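Local coordinates for protein mosquitocidal toxin (PDB 2VSE) that probably kills mosquito larvae by ADP-ribosylating host proteins with an enzymatic domain that is linked to four ricin-B-like, probably sugar-binding, trefoil domains, at residues V192-N197 and S210-I215; K217-E222 and V267-E272; D743-Y748 and R778-V783; L619-N624 and Y656-K661. One frame throughout, in Å; residues are numbered along the deposited sequence.

Contact 1 (V192-N197 and S210-I215); sequences VRIWIN and SGPSNI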
# COMPACT_ATOMS: atom_id res chain seq x y z
N VAL A 192 -16.66 -24.50 4.55
CA VAL A 192 -18.00 -24.18 5.07
C VAL A 192 -18.69 -22.99 4.38
O VAL A 192 -19.91 -22.88 4.41
CB VAL A 192 -17.99 -23.97 6.61
CG1 VAL A 192 -17.63 -25.25 7.33
CG2 VAL A 192 -17.04 -22.83 7.01
N ARG A 193 -17.90 -22.11 3.77
CA ARG A 193 -18.39 -20.85 3.21
C ARG A 193 -17.44 -20.30 2.15
O ARG A 193 -16.22 -20.48 2.24
CB ARG A 193 -18.54 -19.81 4.33
CG ARG A 193 -19.42 -18.63 3.97
CD ARG A 193 -19.84 -17.82 5.19
NE ARG A 193 -20.86 -18.49 6.00
CZ ARG A 193 -20.70 -18.81 7.28
NH1 ARG A 193 -19.57 -18.51 7.92
NH2 ARG A 193 -21.69 -19.43 7.93
N ILE A 194 -18.00 -19.63 1.15
CA ILE A 194 -17.22 -18.88 0.19
C ILE A 194 -17.61 -17.42 0.31
O ILE A 194 -18.76 -17.04 0.02
CB ILE A 194 -17.41 -19.38 -1.26
CG1 ILE A 194 -17.01 -20.86 -1.38
CG2 ILE A 194 -16.59 -18.53 -2.23
CD1 ILE A 194 -17.43 -21.51 -2.68
N TRP A 195 -16.67 -16.60 0.76
CA TRP A 195 -16.90 -15.18 0.98
C TRP A 195 -16.54 -14.44 -0.28
O TRP A 195 -15.51 -14.72 -0.89
CB TRP A 195 -16.02 -14.68 2.11
CG TRP A 195 -16.43 -15.15 3.45
CD1 TRP A 195 -15.92 -16.22 4.12
CD2 TRP A 195 -17.42 -14.57 4.30
NE1 TRP A 195 -16.53 -16.33 5.35
CE2 TRP A 195 -17.46 -15.34 5.48
CE3 TRP A 195 -18.28 -13.46 4.18
CZ2 TRP A 195 -18.32 -15.04 6.54
CZ3 TRP A 195 -19.14 -13.17 5.24
CH2 TRP A 195 -19.15 -13.96 6.40
N ILE A 196 -17.38 -13.48 -0.66
CA ILE A 196 -17.10 -12.64 -1.82
C ILE A 196 -17.06 -11.19 -1.37
O ILE A 196 -17.91 -10.76 -0.57
CB ILE A 196 -18.15 -12.85 -2.95
CG1 ILE A 196 -18.33 -14.35 -3.24
CG2 ILE A 196 -17.75 -12.10 -4.22
CD1 ILE A 196 -19.47 -14.67 -4.18
N ASN A 197 -16.06 -10.46 -1.88
CA ASN A 197 -15.76 -9.08 -1.50
C ASN A 197 -16.31 -8.08 -2.51
O ASN A 197 -15.74 -7.92 -3.59
CB ASN A 197 -14.24 -8.92 -1.40
CG ASN A 197 -13.82 -7.51 -1.01
OD1 ASN A 197 -14.63 -6.71 -0.54
ND2 ASN A 197 -12.55 -7.20 -1.19
N SER A 210 -15.91 -19.39 -8.23
CA SER A 210 -16.39 -20.77 -8.21
C SER A 210 -15.86 -21.52 -6.99
O SER A 210 -14.89 -21.11 -6.35
CB SER A 210 -15.96 -21.49 -9.49
OG SER A 210 -14.58 -21.23 -9.76
N GLY A 211 -16.51 -22.63 -6.68
CA GLY A 211 -16.10 -23.49 -5.58
C GLY A 211 -16.97 -24.72 -5.60
O GLY A 211 -17.70 -24.94 -6.57
N PRO A 212 -16.93 -25.52 -4.53
CA PRO A 212 -17.74 -26.73 -4.54
C PRO A 212 -19.23 -26.42 -4.43
O PRO A 212 -19.63 -25.42 -3.83
CB PRO A 212 -17.26 -27.50 -3.30
CG PRO A 212 -15.98 -26.81 -2.87
CD PRO A 212 -16.17 -25.39 -3.28
N SER A 213 -20.02 -27.29 -5.05
CA SER A 213 -21.48 -27.27 -4.99
C SER A 213 -21.97 -27.35 -3.55
O SER A 213 -21.26 -27.85 -2.67
CB SER A 213 -22.01 -28.49 -5.75
OG SER A 213 -21.15 -29.61 -5.53
N ASN A 214 -23.20 -26.86 -3.33
CA ASN A 214 -23.88 -27.01 -2.04
C ASN A 214 -23.08 -26.40 -0.88
O ASN A 214 -23.16 -26.84 0.27
CB ASN A 214 -24.22 -28.49 -1.78
CG ASN A 214 -25.49 -28.68 -0.95
OD1 ASN A 214 -26.47 -29.28 -1.41
ND2 ASN A 214 -25.46 -28.18 0.29
N ILE A 215 -22.26 -25.40 -1.22
CA ILE A 215 -21.62 -24.54 -0.24
C ILE A 215 -21.99 -23.10 -0.56
O ILE A 215 -21.79 -22.63 -1.68
CB ILE A 215 -20.10 -24.71 -0.21
CG1 ILE A 215 -19.74 -26.13 0.24
CG2 ILE A 215 -19.47 -23.69 0.72
CD1 ILE A 215 -18.28 -26.47 0.11

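Contact 2 (K217-E222 and V267-E272); sequences KVFWHE and VIQNSE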
# COMPACT_ATOMS: atom_id res chain seq x y z
N LYS A 217 -22.38 -19.11 -0.89
CA LYS A 217 -21.55 -17.95 -1.18
C LYS A 217 -22.19 -16.76 -0.49
O LYS A 217 -23.40 -16.59 -0.57
CB LYS A 217 -21.49 -17.69 -2.69
CG LYS A 217 -21.11 -18.88 -3.55
CD LYS A 217 -20.37 -18.43 -4.80
CE LYS A 217 -19.79 -19.60 -5.58
NZ LYS A 217 -20.56 -19.86 -6.81
N VAL A 218 -21.39 -15.95 0.20
CA VAL A 218 -21.94 -14.74 0.81
C VAL A 218 -21.13 -13.48 0.54
O VAL A 218 -19.90 -13.50 0.60
CB VAL A 218 -22.36 -14.90 2.33
CG1 VAL A 218 -21.95 -16.24 2.92
CG2 VAL A 218 -21.89 -13.72 3.18
N PHE A 219 -21.85 -12.42 0.19
CA PHE A 219 -21.28 -11.10 -0.02
C PHE A 219 -20.98 -10.46 1.33
O PHE A 219 -21.88 -10.20 2.13
CB PHE A 219 -22.23 -10.23 -0.85
CG PHE A 219 -22.29 -10.61 -2.30
CD1 PHE A 219 -21.19 -10.39 -3.13
CD2 PHE A 219 -23.43 -11.19 -2.84
CE1 PHE A 219 -21.23 -10.74 -4.47
CE2 PHE A 219 -23.48 -11.54 -4.19
CZ PHE A 219 -22.38 -11.32 -5.00
N TRP A 220 -19.70 -10.23 1.58
CA TRP A 220 -19.21 -9.68 2.83
C TRP A 220 -19.55 -8.20 3.02
O TRP A 220 -19.56 -7.43 2.06
CB TRP A 220 -17.70 -9.88 2.88
CG TRP A 220 -17.02 -9.34 4.09
CD1 TRP A 220 -16.83 -9.98 5.28
CD2 TRP A 220 -16.43 -8.05 4.23
NE1 TRP A 220 -16.16 -9.16 6.15
CE2 TRP A 220 -15.90 -7.97 5.54
CE3 TRP A 220 -16.30 -6.94 3.38
CZ2 TRP A 220 -15.25 -6.82 6.02
CZ3 TRP A 220 -15.65 -5.81 3.85
CH2 TRP A 220 -15.13 -5.76 5.16
N HIS A 221 -19.83 -7.82 4.26
CA HIS A 221 -19.85 -6.42 4.66
C HIS A 221 -19.11 -6.30 5.99
O HIS A 221 -18.87 -7.32 6.64
CB HIS A 221 -21.29 -5.88 4.74
CG HIS A 221 -22.21 -6.70 5.59
ND1 HIS A 221 -22.16 -6.70 6.97
CD2 HIS A 221 -23.25 -7.51 5.26
CE1 HIS A 221 -23.10 -7.49 7.45
NE2 HIS A 221 -23.78 -7.99 6.43
N GLU A 222 -18.73 -5.09 6.38
CA GLU A 222 -17.96 -4.90 7.62
C GLU A 222 -18.76 -5.34 8.84
O GLU A 222 -19.98 -5.16 8.90
CB GLU A 222 -17.44 -3.46 7.78
CG GLU A 222 -18.52 -2.38 7.94
CD GLU A 222 -18.02 -1.15 8.70
OE1 GLU A 222 -16.80 -0.83 8.64
OE2 GLU A 222 -18.86 -0.49 9.35
N VAL A 267 -24.16 -19.07 -11.62
CA VAL A 267 -25.40 -18.36 -11.44
C VAL A 267 -25.08 -16.96 -10.99
O VAL A 267 -23.93 -16.66 -10.65
CB VAL A 267 -26.29 -19.06 -10.38
CG1 VAL A 267 -26.77 -20.43 -10.89
CG2 VAL A 267 -25.55 -19.19 -9.06
N ILE A 268 -26.08 -16.09 -11.00
CA ILE A 268 -25.95 -14.79 -10.37
C ILE A 268 -26.37 -14.96 -8.92
O ILE A 268 -27.51 -15.36 -8.65
CB ILE A 268 -26.81 -13.73 -11.08
CG1 ILE A 268 -26.39 -13.58 -12.55
CG2 ILE A 268 -26.75 -12.39 -10.35
CD1 ILE A 268 -24.89 -13.25 -12.79
N GLN A 269 -25.45 -14.71 -7.98
CA GLN A 269 -25.75 -14.79 -6.55
C GLN A 269 -26.79 -13.75 -6.17
O GLN A 269 -26.74 -12.64 -6.70
CB GLN A 269 -24.48 -14.57 -5.72
CG GLN A 269 -23.45 -15.67 -5.79
CD GLN A 269 -24.02 -17.04 -5.40
OE1 GLN A 269 -24.46 -17.25 -4.26
NE2 GLN A 269 -24.01 -17.97 -6.35
N ASN A 270 -27.71 -14.09 -5.27
CA ASN A 270 -28.75 -13.16 -4.81
C ASN A 270 -28.15 -11.94 -4.13
O ASN A 270 -27.58 -12.06 -3.04
CB ASN A 270 -29.72 -13.83 -3.81
CG ASN A 270 -30.50 -14.97 -4.40
OD1 ASN A 270 -30.43 -15.25 -5.60
ND2 ASN A 270 -31.27 -15.65 -3.55
N SER A 271 -28.27 -10.77 -4.76
CA SER A 271 -27.83 -9.52 -4.15
C SER A 271 -28.27 -8.29 -4.91
O SER A 271 -29.04 -8.37 -5.86
CB SER A 271 -26.30 -9.50 -3.98
OG SER A 271 -25.95 -8.66 -2.90
N GLU A 272 -27.77 -7.13 -4.47
CA GLU A 272 -28.05 -5.88 -5.14
C GLU A 272 -27.05 -5.63 -6.26
O GLU A 272 -25.84 -5.68 -6.04
CB GLU A 272 -28.01 -4.73 -4.14
CG GLU A 272 -28.42 -3.41 -4.72
CD GLU A 272 -28.32 -2.31 -3.71
OE1 GLU A 272 -27.20 -2.03 -3.24
OE2 GLU A 272 -29.37 -1.73 -3.38
O HOH W 1 -24.92 -19.81 -2.96

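Contact 3 (D743-Y748 and R778-V783); sequences DNKNAY and RSYWYV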
# COMPACT_ATOMS: atom_id res chain seq x y z
N ASP A 743 24.00 -3.07 22.33
CA ASP A 743 22.88 -2.13 22.36
C ASP A 743 23.22 -0.78 23.02
O ASP A 743 22.64 0.24 22.65
CB ASP A 743 21.70 -2.78 23.06
CG ASP A 743 20.42 -2.02 22.87
OD1 ASP A 743 19.70 -1.82 23.86
OD2 ASP A 743 20.12 -1.63 21.72
N ASN A 744 24.11 -0.77 24.01
CA ASN A 744 24.51 0.47 24.68
C ASN A 744 25.34 1.35 23.76
O ASN A 744 25.25 2.58 23.82
CB ASN A 744 25.36 0.18 25.91
CG ASN A 744 24.57 -0.36 27.07
OD1 ASN A 744 23.44 0.06 27.32
ND2 ASN A 744 25.17 -1.29 27.80
N LYS A 745 26.15 0.72 22.91
CA LYS A 745 27.12 1.43 22.12
C LYS A 745 26.65 1.68 20.71
O LYS A 745 27.28 2.44 19.98
CB LYS A 745 28.44 0.66 22.08
CG LYS A 745 29.16 0.63 23.41
CD LYS A 745 30.48 -0.10 23.29
CE LYS A 745 31.11 -0.28 24.66
NZ LYS A 745 31.40 1.05 25.29
N ASN A 746 25.56 1.04 20.32
CA ASN A 746 25.06 1.12 18.94
C ASN A 746 26.13 0.65 17.96
O ASN A 746 26.17 1.07 16.81
CB ASN A 746 24.62 2.54 18.60
CG ASN A 746 23.61 3.08 19.59
OD1 ASN A 746 23.95 3.84 20.50
ND2 ASN A 746 22.36 2.66 19.44
N ALA A 747 27.00 -0.24 18.42
CA ALA A 747 28.12 -0.74 17.63
C ALA A 747 28.29 -2.26 17.76
O ALA A 747 27.70 -2.90 18.64
CB ALA A 747 29.42 0.02 18.01
N TYR A 748 29.11 -2.82 16.88
CA TYR A 748 29.36 -4.25 16.81
C TYR A 748 30.80 -4.63 17.12
O TYR A 748 31.76 -3.97 16.68
CB TYR A 748 29.07 -4.74 15.39
CG TYR A 748 27.65 -4.52 14.95
CD1 TYR A 748 26.71 -5.56 15.01
CD2 TYR A 748 27.24 -3.28 14.49
CE1 TYR A 748 25.40 -5.35 14.60
CE2 TYR A 748 25.95 -3.06 14.08
CZ TYR A 748 25.03 -4.09 14.13
OH TYR A 748 23.75 -3.83 13.71
N ARG A 778 38.24 0.05 20.68
CA ARG A 778 39.00 -0.32 19.49
C ARG A 778 38.45 -1.57 18.79
O ARG A 778 38.73 -1.78 17.61
CB ARG A 778 40.49 -0.50 19.78
CG ARG A 778 41.23 0.76 20.21
CD ARG A 778 42.69 0.43 20.45
NE ARG A 778 43.41 1.58 20.98
CZ ARG A 778 44.20 2.37 20.26
NH1 ARG A 778 44.40 2.13 18.95
NH2 ARG A 778 44.81 3.40 20.85
N SER A 779 37.70 -2.40 19.52
CA SER A 779 37.09 -3.60 18.96
C SER A 779 35.62 -3.39 18.50
O SER A 779 34.97 -4.35 18.05
CB SER A 779 37.16 -4.74 19.97
OG SER A 779 36.32 -4.49 21.07
N TYR A 780 35.12 -2.15 18.63
CA TYR A 780 33.74 -1.82 18.27
C TYR A 780 33.66 -1.08 16.95
O TYR A 780 34.50 -0.25 16.65
CB TYR A 780 33.08 -1.01 19.38
CG TYR A 780 32.58 -1.89 20.49
CD1 TYR A 780 31.36 -2.55 20.39
CD2 TYR A 780 33.35 -2.08 21.65
CE1 TYR A 780 30.91 -3.38 21.40
CE2 TYR A 780 32.91 -2.90 22.66
CZ TYR A 780 31.69 -3.55 22.53
OH TYR A 780 31.26 -4.36 23.54
N TRP A 781 32.65 -1.41 16.16
CA TRP A 781 32.52 -0.82 14.83
C TRP A 781 31.07 -0.40 14.61
O TRP A 781 30.13 -1.13 14.98
CB TRP A 781 32.96 -1.83 13.77
CG TRP A 781 34.38 -2.33 14.02
CD1 TRP A 781 34.75 -3.37 14.82
CD2 TRP A 781 35.60 -1.77 13.51
NE1 TRP A 781 36.11 -3.49 14.83
CE2 TRP A 781 36.66 -2.53 14.04
CE3 TRP A 781 35.90 -0.70 12.65
CZ2 TRP A 781 38.00 -2.27 13.73
CZ3 TRP A 781 37.24 -0.43 12.35
CH2 TRP A 781 38.27 -1.22 12.89
N TYR A 782 30.88 0.79 14.04
CA TYR A 782 29.56 1.20 13.56
C TYR A 782 29.43 0.70 12.13
O TYR A 782 30.39 0.79 11.33
CB TYR A 782 29.41 2.71 13.58
CG TYR A 782 29.64 3.33 14.94
CD1 TYR A 782 28.65 3.27 15.94
CD2 TYR A 782 30.85 3.95 15.23
CE1 TYR A 782 28.88 3.83 17.20
CE2 TYR A 782 31.07 4.51 16.48
CZ TYR A 782 30.10 4.45 17.45
OH TYR A 782 30.36 5.04 18.66
N VAL A 783 28.26 0.16 11.82
CA VAL A 783 27.95 -0.27 10.47
C VAL A 783 26.87 0.67 9.93
O VAL A 783 25.75 0.68 10.40
CB VAL A 783 27.55 -1.77 10.46
CG1 VAL A 783 27.25 -2.25 9.07
CG2 VAL A 783 28.66 -2.61 11.08
O HOH W 2 26.30 0.43 14.06

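Contact 4 (L619-N624 and Y656-K661); sequences LAWDSN and YKNPNK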
# COMPACT_ATOMS: atom_id res chain seq x y z
N LEU A 619 14.79 20.96 19.65
CA LEU A 619 15.06 21.61 18.37
C LEU A 619 13.92 22.56 18.00
O LEU A 619 12.78 22.13 17.83
CB LEU A 619 15.29 20.58 17.28
CG LEU A 619 15.99 21.04 16.00
CD1 LEU A 619 16.81 19.87 15.46
CD2 LEU A 619 14.98 21.53 14.98
N ALA A 620 14.25 23.84 17.88
CA ALA A 620 13.25 24.89 17.70
C ALA A 620 13.63 25.94 16.67
O ALA A 620 14.82 26.18 16.42
CB ALA A 620 12.95 25.56 19.04
N TRP A 621 12.61 26.55 16.06
CA TRP A 621 12.80 27.69 15.16
C TRP A 621 12.53 28.98 15.93
O TRP A 621 11.54 29.09 16.66
CB TRP A 621 11.88 27.57 13.94
CG TRP A 621 11.70 28.84 13.13
CD1 TRP A 621 12.66 29.77 12.82
CD2 TRP A 621 10.49 29.29 12.49
NE1 TRP A 621 12.12 30.78 12.06
CE2 TRP A 621 10.79 30.50 11.84
CE3 TRP A 621 9.19 28.78 12.42
CZ2 TRP A 621 9.83 31.23 11.12
CZ3 TRP A 621 8.23 29.51 11.71
CH2 TRP A 621 8.56 30.72 11.07
N ASP A 622 13.44 29.94 15.78
CA ASP A 622 13.29 31.28 16.38
C ASP A 622 12.26 32.10 15.59
O ASP A 622 12.56 33.19 15.09
CB ASP A 622 14.65 32.00 16.42
CG ASP A 622 14.68 33.15 17.43
OD1 ASP A 622 13.61 33.48 18.00
OD2 ASP A 622 15.79 33.73 17.64
N SER A 623 11.05 31.56 15.50
CA SER A 623 10.04 32.11 14.60
C SER A 623 9.94 33.62 14.75
O SER A 623 10.02 34.35 13.76
CB SER A 623 8.68 31.46 14.88
OG SER A 623 8.56 31.07 16.23
N ASN A 624 9.77 34.09 15.98
CA ASN A 624 9.49 35.50 16.23
C ASN A 624 10.55 36.44 15.64
O ASN A 624 10.23 37.54 15.20
CB ASN A 624 9.34 35.76 17.73
CG ASN A 624 8.02 35.26 18.28
OD1 ASN A 624 6.96 35.53 17.72
ND2 ASN A 624 8.07 34.52 19.38
N TYR A 656 5.43 23.18 12.83
CA TYR A 656 4.03 23.29 13.20
C TYR A 656 3.46 24.71 13.05
O TYR A 656 2.35 24.88 12.55
CB TYR A 656 3.82 22.75 14.62
CG TYR A 656 2.36 22.66 15.04
CD1 TYR A 656 1.44 21.92 14.30
CD2 TYR A 656 1.91 23.30 16.19
CE1 TYR A 656 0.10 21.84 14.68
CE2 TYR A 656 0.57 23.23 16.58
CZ TYR A 656 -0.32 22.49 15.82
OH TYR A 656 -1.65 22.42 16.20
N LYS A 657 4.23 25.72 13.47
CA LYS A 657 3.76 27.12 13.47
C LYS A 657 3.63 27.69 12.05
O LYS A 657 2.70 28.45 11.77
CB LYS A 657 4.67 28.00 14.35
CG LYS A 657 4.27 29.47 14.48
CD LYS A 657 5.13 30.17 15.55
CE LYS A 657 5.12 31.76 15.36
NZ LYS A 657 6.17 32.44 16.22
N ASN A 658 4.56 27.32 11.17
CA ASN A 658 4.51 27.68 9.76
C ASN A 658 5.02 26.51 8.93
O ASN A 658 6.22 26.40 8.69
CB ASN A 658 5.33 28.96 9.50
CG ASN A 658 5.12 29.54 8.10
OD1 ASN A 658 4.61 28.87 7.20
ND2 ASN A 658 5.52 30.79 7.92
N PRO A 659 4.11 25.59 8.53
CA PRO A 659 4.49 24.37 7.80
C PRO A 659 5.20 24.61 6.47
O PRO A 659 5.68 23.66 5.86
CB PRO A 659 3.14 23.67 7.59
CG PRO A 659 2.29 24.19 8.70
CD PRO A 659 2.66 25.63 8.79
N ASN A 660 5.28 25.87 6.05
CA ASN A 660 6.11 26.27 4.91
C ASN A 660 7.60 26.34 5.28
O ASN A 660 8.45 26.39 4.40
CB ASN A 660 5.61 27.62 4.34
CG ASN A 660 6.34 28.05 3.06
OD1 ASN A 660 6.70 27.23 2.22
ND2 ASN A 660 6.53 29.36 2.92
N LYS A 661 7.89 26.34 6.58
CA LYS A 661 9.27 26.35 7.09
C LYS A 661 9.78 24.96 7.48
O LYS A 661 9.08 24.19 8.15
CB LYS A 661 9.41 27.27 8.31
CG LYS A 661 9.13 28.74 8.07
CD LYS A 661 10.19 29.42 7.22
CE LYS A 661 9.79 30.85 6.90
NZ LYS A 661 10.61 31.41 5.80

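Contact 1 (V192-N197 and S210-I215)
I194 and I215 meet through branches of different length, and each side chain probes the opposing backbone as much as its opposing partner. I194 lies on the side of strand 190-196 that faces the loop. Its CG1 stands beside the backbone N (chi1 -59°), and the near-straight second torsion (chi2 168°) carries CD1 out beyond CG2 toward the loop. CD1 comes to 3.8 Å from G211 CA, where no side chain intervenes. It also passes at an oblique angle beside the P212 ring, with I194 CD1 4.1 Å from P212 CD. G211 CA and P212 CD are the two nearest atoms that this methyl meets across the contact.

I215 approaches from the far end of the loop with its short branch. Because CG2 is the group anti to the backbone N, this methyl is turned onto the V192-R193 peptide, with I215 CG2 3.8 Å from V192 O and equally 3.8 Å from R193 N. The same methyl lies 4.3 Å from I194 CG1, which ties the two isoleucines into one apolar patch. V192 and R193 have their CB atoms directed away from the loop, and R193 lays its CD over one face of the W195 ring, offset toward the rim.

Y184 of strand 180-187 hydrogen-bonds S210 O, and backbone bonds join I194 to both S216 and V218. The contact therefore belongs to a helix-free crossover between two adjacent parallel strands, 190-196 and 217-219, at the margin of the mixed beta sheet of the ADP-ribosyltransferase domain.

Contact 2 (K217-E222 and V267-E272)
F219 presses the CD2-CE2 side of its ring against two alternate residues, Q269 and S271, whose CB atoms are both directed toward the 217-222 segment, and here the packing is tight. Its CE2 atom lies 3.5 Å from Q269 CB and 3.5 Å from S271 CB. Both methylenes approach obliquely, while the carbonyl oxygen of N270, between them in sequence, sits near the ring plane at its edge, 4.2 Å from F219 CD2. S271 OG stays near the same ring bond, 3.6 Å from F219 CD2. K410 of strand 406-410 touches both F219 and S271, and I196 packs on F219 from the neighbouring strand.

This patch is where two domains meet. F219 belongs to strand 217-219 of the transferase sheet, whereas S271 leads into strand 271-277 of the first ricin-B-like beta-trefoil, with backbone bonds from S271 to I311 and from E272 to T411.

Towards K217 the contact is wetter, and no direct polar bond joins the two side chains. The Q269 chain folds at chi2 (-56°), which swings its amide away from the phenyl ring, the two planes standing 49° apart, and sets it across the K217 chain at about a right angle. The lysine offers its aliphatic part, K217 CB lying 3.4 Å from Q269 OE1. That oxygen is served by a water, which donates to Q269 OE1 at 2.9 Å and accepts only a weak, 3.4 Å bond from K217 N.

Contact 3 (D743-Y748 and R778-V783)
K745 lays its aliphatic chain over one face of the Y780 ring, with CD almost exactly above the centre: 3.6 Å from the ring centroid and 4° off the normal. The ammonium group lies farther off and adds at most a weak cation-pi attraction, so the overlap is essentially CH-pi. Hydrogen bonds from Y780 OH to N774 and N742 hold the far end of this ring.

A747 fills the gap between two tyrosines, its CB lying 4.0 Å from Y780 CD1 and 3.9 Å from Y782 CD1. Beside it, Y748 and W781 form an antiparallel hydrogen-bonded pair. The bond from Y748 N to W781 O is short and nearly straight (2.7 Å, 170°), while the return bond from W781 N to Y748 O, 2.8 Å long, is more bent (139°). Past this pair a water carries on the link, donating to N746 O at 2.8 Å and accepting from V783 N at 3.0 Å.

N746 and A747 form a G1 bulge opposite N742, in the hairpin of strands 737-742 and 747-752. Strand 780-786 pairs antiparallel with the start of 747-752 within the last ricin-B-like trefoil and on its other side with 791-796, while Y782 stacks on Y590, from the sequence of the preceding trefoil.

Contact 4 (L619-N624 and Y656-K661)
W621 throws its indole out towards the 656-661 turn, CG being anti to the backbone N (chi1 164°), and the first torsion of K661 (chi1 -63°) sets its CG over that indole, after which a bend at chi2 (-70°) leads the rest of the lysine chain away. K661 CG comes to 3.6 Å from W621 CH2 and stands 3.9 Å from the centroid of the six-membered ring, a CH-pi contact over the face. The backbone of S623 covers the opposite face, its CA 3.3 Å above the ring plane, so the indole is clasped between the two segments. N658 adds its CB obliquely, 3.7 Å from W621 CZ3.

A second, polar link spans the outer side. K657 is extended throughout and points its ammonium group at the serine, with K657 NZ donating to S623 OG at 2.8 Å. The other lysine sends its charge elsewhere: K661 NZ forms a salt bridge with D679.

The 656-661 segment is shaped by its own bonds. A type I turn closes through K661 N to N658 O (2.7 Å), and N658 OD1 accepts from N660 N to make an Asx turn round P659. The contact thus joins the end of strand 618-621 to the turn between strands 651-655 and 661-664, two surface connections of a ricin-type beta-trefoil related to botulinum HA-17.

How the contacts relate
Contacts 1 and 2 form one continuous region, their centres 11 Å apart. Strands 190-196 and 217-219 lie side by side, with probable hydrogen bonds from I196 N to V218 O and from W220 N to I196 O, both 2.8 Å. Contact 1 packs the loop joining these strands against the first of them, and contact 2 carries the second strand onto the first trefoil. Contacts 3 and 4 lie across the centre of the chain, in the last two trefoil regions, with centres about 35 Å apart and nearest atoms about 18 Å apart. Contact 2 comes no nearer than about 29 Å to contact 4, consistent with separate domains spread over a large chain.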